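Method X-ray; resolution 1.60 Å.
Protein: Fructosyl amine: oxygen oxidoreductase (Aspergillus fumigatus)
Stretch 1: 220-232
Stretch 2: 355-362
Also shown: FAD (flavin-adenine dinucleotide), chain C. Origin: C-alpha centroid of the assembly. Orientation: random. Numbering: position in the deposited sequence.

Stretch 1 (220-232) SAGQFLDFKNQLR
Stretch 2 (355-362) SLVLGCGA

The contact between the two stretches is almost wholly apolar; no hydrogen bond crosses, and 258 Å² is buried in total. Stretch 2 is a strand from Leu 356 to Cys 360. Its alternate side chains, Leu 356, Leu 358 and Cys 360, point toward stretch 1, which is mostly loop.

Leu 356 (chi1 t, chi2 p) places CD2 3.7 Å from CD1 of Leu 225, which has the same rotamer. The side chain of Val 357 is out of reach of stretch 1. Leu 358 (m, m) sets CD1 3.7 Å from Leu 225 CD2 and 3.9 Å from Phe 227 CZ. Gly 359 makes no contact with stretch 1. Cys 360 (chi1 p) has the largest covered area. Cys 360 SG lies 3.7 Å from Phe 227 CE2, oblique to the ring, 4.1 Å from Leu 231 CD1 and 4.5 Å from Ala 221 CB. The small, weakly polar thiol suits this apolar pocket.

Gly 361 has phi/psi 60/41, and the positive phi by itself favours glycine. Gly 361 CA is 3.6 Å from Leu 231 CD2 (Leu 231 m, t), and a CB would be tight against that methyl. The CA atoms of Gly 361 and Leu 231 are 6.3 Å apart. Ala 362 points away, with Ala 362 CB 3.4 Å from FAD O3'.

Phe 227 (chi1 -80°, chi2 87°) begins a type I' turn ending at Gln 230, closed by Gln 230 N to Phe 227 O, 3.0 Å.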

# COMPACT_ATOMS: atom_id res chain seq x y z
N SER A 220 -9.88 2.64 -6.31
CA SER A 220 -11.19 3.05 -6.84
C SER A 220 -11.15 4.39 -7.57
O SER A 220 -12.17 4.86 -8.09
CB SER A 220 -12.24 3.12 -5.71
OG SER A 220 -12.32 1.89 -5.04
N ALA A 221 -9.98 5.03 -7.61
CA ALA A 221 -9.87 6.38 -8.15
C ALA A 221 -10.37 6.48 -9.60
O ALA A 221 -11.02 7.47 -9.97
CB ALA A 221 -8.44 6.92 -8.04
N GLY A 222 -10.10 5.44 -10.40
CA GLY A 222 -10.51 5.44 -11.82
C GLY A 222 -12.01 5.46 -12.06
O GLY A 222 -12.47 5.69 -13.19
N GLN A 223 -12.80 5.20 -11.02
CA GLN A 223 -14.26 5.27 -11.14
C GLN A 223 -14.71 6.70 -11.46
O GLN A 223 -15.71 6.92 -12.14
CB GLN A 223 -14.91 4.81 -9.84
CG GLN A 223 -16.43 4.69 -9.94
CD GLN A 223 -17.07 4.42 -8.61
OE1 GLN A 223 -16.63 3.54 -7.86
NE2 GLN A 223 -18.11 5.18 -8.30
N PHE A 224 -13.95 7.67 -10.96
CA PHE A 224 -14.41 9.06 -10.90
C PHE A 224 -13.92 9.99 -11.99
O PHE A 224 -14.49 11.07 -12.18
CB PHE A 224 -14.02 9.64 -9.54
CG PHE A 224 -14.55 8.84 -8.40
CD1 PHE A 224 -15.91 8.86 -8.11
CD2 PHE A 224 -13.72 8.02 -7.65
CE1 PHE A 224 -16.42 8.10 -7.07
CE2 PHE A 224 -14.22 7.26 -6.61
CZ PHE A 224 -15.56 7.30 -6.31
N LEU A 225 -12.87 9.57 -12.69
CA LEU A 225 -12.14 10.41 -13.62
C LEU A 225 -11.55 9.52 -14.71
O LEU A 225 -11.20 8.38 -14.45
CB LEU A 225 -10.98 11.09 -12.85
CG LEU A 225 -10.09 12.13 -13.52
CD1 LEU A 225 -10.82 13.45 -13.62
CD2 LEU A 225 -8.81 12.32 -12.74
N ASP A 226 -11.40 10.08 -15.91
CA ASP A 226 -10.67 9.41 -16.98
C ASP A 226 -9.16 9.57 -16.78
O ASP A 226 -8.61 10.64 -17.06
CB ASP A 226 -11.08 9.99 -18.34
CG ASP A 226 -10.45 9.25 -19.52
OD1 ASP A 226 -9.67 8.29 -19.33
OD2 ASP A 226 -10.73 9.65 -20.67
N PHE A 227 -8.51 8.51 -16.30
CA PHE A 227 -7.07 8.56 -16.09
C PHE A 227 -6.23 8.29 -17.33
O PHE A 227 -5.00 8.17 -17.25
CB PHE A 227 -6.65 7.63 -14.94
CG PHE A 227 -6.89 8.22 -13.58
CD1 PHE A 227 -8.12 8.06 -12.95
CD2 PHE A 227 -5.89 8.94 -12.94
CE1 PHE A 227 -8.34 8.60 -11.68
CE2 PHE A 227 -6.10 9.49 -11.66
CZ PHE A 227 -7.33 9.33 -11.04
N LYS A 228 -6.88 8.15 -18.49
CA LYS A 228 -6.13 7.86 -19.72
C LYS A 228 -5.20 6.63 -19.57
O LYS A 228 -4.03 6.67 -19.96
CB LYS A 228 -5.33 9.10 -20.17
CG LYS A 228 -6.13 10.41 -20.19
CD LYS A 228 -7.24 10.36 -21.22
CE LYS A 228 -7.98 11.69 -21.29
NZ LYS A 228 -9.22 11.57 -22.09
N ASN A 229 -5.73 5.57 -18.98
CA ASN A 229 -5.03 4.30 -18.78
C ASN A 229 -3.85 4.37 -17.81
O ASN A 229 -3.06 3.44 -17.74
CB ASN A 229 -4.61 3.65 -20.12
CG ASN A 229 -5.80 3.38 -21.02
OD1 ASN A 229 -6.85 2.91 -20.57
ND2 ASN A 229 -5.65 3.70 -22.30
N GLN A 230 -3.75 5.46 -17.05
CA GLN A 230 -2.62 5.59 -16.11
C GLN A 230 -2.69 4.67 -14.90
O GLN A 230 -1.65 4.38 -14.30
CB GLN A 230 -2.45 7.03 -15.64
CG GLN A 230 -1.86 7.97 -16.67
CD GLN A 230 -1.87 9.39 -16.17
OE1 GLN A 230 -0.91 9.85 -15.55
NE2 GLN A 230 -2.97 10.10 -16.40
N LEU A 231 -3.88 4.20 -14.53
CA LEU A 231 -4.01 3.36 -13.32
C LEU A 231 -4.50 1.95 -13.63
O LEU A 231 -5.47 1.78 -14.35
CB LEU A 231 -4.94 4.02 -12.29
CG LEU A 231 -4.60 5.43 -11.76
CD1 LEU A 231 -5.71 5.91 -10.82
CD2 LEU A 231 -3.26 5.41 -11.04
N ARG A 232 -3.84 0.94 -13.05
CA ARG A 232 -4.33 -0.43 -13.11
C ARG A 232 -4.65 -0.90 -11.70
O ARG A 232 -3.74 -1.29 -10.95
CB ARG A 232 -3.28 -1.38 -13.74
CG ARG A 232 -3.81 -2.82 -13.89
CD ARG A 232 -2.70 -3.80 -14.29
NE ARG A 232 -1.72 -3.99 -13.21
CZ ARG A 232 -0.58 -4.65 -13.34
NH1 ARG A 232 -0.24 -5.18 -14.52
NH2 ARG A 232 0.26 -4.77 -12.30
N SER A 355 -9.38 22.83 -10.36
CA SER A 355 -9.64 22.69 -8.93
C SER A 355 -9.35 21.29 -8.41
O SER A 355 -9.49 21.05 -7.22
CB SER A 355 -11.10 23.06 -8.62
OG SER A 355 -11.42 24.38 -9.04
N LEU A 356 -8.96 20.38 -9.30
CA LEU A 356 -8.73 18.98 -8.92
C LEU A 356 -7.26 18.67 -8.68
O LEU A 356 -6.39 19.06 -9.47
CB LEU A 356 -9.28 18.04 -10.00
CG LEU A 356 -9.17 16.52 -9.76
CD1 LEU A 356 -10.00 16.10 -8.56
CD2 LEU A 356 -9.57 15.72 -11.00
N VAL A 357 -7.00 17.96 -7.58
CA VAL A 357 -5.65 17.48 -7.24
C VAL A 357 -5.71 15.96 -7.13
O VAL A 357 -6.59 15.42 -6.46
CB VAL A 357 -5.15 18.08 -5.90
CG1 VAL A 357 -3.70 17.65 -5.63
CG2 VAL A 357 -5.22 19.61 -5.94
N LEU A 358 -4.77 15.30 -7.79
CA LEU A 358 -4.65 13.84 -7.75
C LEU A 358 -3.65 13.44 -6.69
O LEU A 358 -2.57 14.00 -6.62
CB LEU A 358 -4.14 13.30 -9.10
CG LEU A 358 -5.08 13.33 -10.33
CD1 LEU A 358 -6.52 13.00 -9.95
CD2 LEU A 358 -4.98 14.67 -11.03
N GLY A 359 -4.00 12.45 -5.86
CA GLY A 359 -3.02 11.86 -4.97
C GLY A 359 -3.21 10.36 -5.03
O GLY A 359 -3.90 9.79 -4.19
N CYS A 360 -2.66 9.74 -6.06
CA CYS A 360 -2.87 8.31 -6.26
C CYS A 360 -1.76 7.62 -7.03
O CYS A 360 -0.64 8.13 -7.10
CB CYS A 360 -4.23 8.03 -6.89
SG CYS A 360 -4.46 8.94 -8.38
N GLY A 361 -2.07 6.44 -7.57
CA GLY A 361 -1.06 5.59 -8.19
C GLY A 361 0.05 5.16 -7.24
O GLY A 361 1.21 5.12 -7.61
N ALA A 362 -0.32 4.82 -6.00
CA ALA A 362 0.66 4.37 -5.00
C ALA A 362 1.36 3.07 -5.40
O ALA A 362 2.39 2.70 -4.81
CB ALA A 362 0.00 4.22 -3.64
PA FAD C . -6.22 3.22 0.30
O1A FAD C . -5.50 3.33 1.57
O2A FAD C . -6.69 1.87 -0.15
O5B FAD C . -7.41 4.25 0.43
C5B FAD C . -8.44 4.37 -0.55
C4B FAD C . -9.67 4.94 0.16
O4B FAD C . -10.58 5.25 -0.91
C3B FAD C . -10.32 3.80 0.98
O3B FAD C . -10.39 4.14 2.38
C2B FAD C . -11.72 3.71 0.34
O2B FAD C . -12.77 3.46 1.33
C1B FAD C . -11.85 5.08 -0.37
N9A FAD C . -12.99 5.00 -1.33
C8A FAD C . -13.33 3.98 -2.14
N7A FAD C . -14.47 4.31 -2.80
C5A FAD C . -14.83 5.53 -2.39
C6A FAD C . -15.91 6.38 -2.70
N6A FAD C . -16.86 5.98 -3.57
N1A FAD C . -15.98 7.58 -2.09
C2A FAD C . -15.05 7.98 -1.22
N3A FAD C . -14.01 7.20 -0.90
C4A FAD C . -13.89 5.98 -1.47
N1 FAD C . 3.04 -0.54 1.14
C2 FAD C . 4.20 -0.34 1.89
O2 FAD C . 4.75 0.75 1.95
N3 FAD C . 4.73 -1.42 2.59
C4 FAD C . 4.16 -2.69 2.55
O4 FAD C . 4.66 -3.62 3.19
C4X FAD C . 3.00 -2.87 1.77
N5 FAD C . 2.40 -4.13 1.70
C5X FAD C . 1.17 -4.26 1.07
C6 FAD C . 0.49 -5.47 1.18
C7 FAD C . -0.77 -5.62 0.61
C7M FAD C . -1.46 -6.99 0.75
C8 FAD C . -1.37 -4.56 -0.06
C8M FAD C . -2.80 -4.71 -0.62
C9 FAD C . -0.69 -3.33 -0.15
C9A FAD C . 0.58 -3.18 0.42
N10 FAD C . 1.30 -1.97 0.33
C10 FAD C . 2.46 -1.79 1.08
C1' FAD C . 0.82 -0.88 -0.53
C2' FAD C . 0.01 0.13 0.29
O2' FAD C . -0.85 -0.57 1.22
C3' FAD C . -0.81 1.01 -0.64
O3' FAD C . 0.04 1.47 -1.72
C4' FAD C . -1.38 2.24 0.07
O4' FAD C . -1.96 1.91 1.33
C5' FAD C . -2.45 2.88 -0.83
O5' FAD C . -2.95 4.07 -0.20
P FAD C . -4.14 4.89 -0.89
O1P FAD C . -3.77 5.20 -2.31
O2P FAD C . -4.47 5.98 0.05
O3P FAD C . -5.38 3.88 -0.92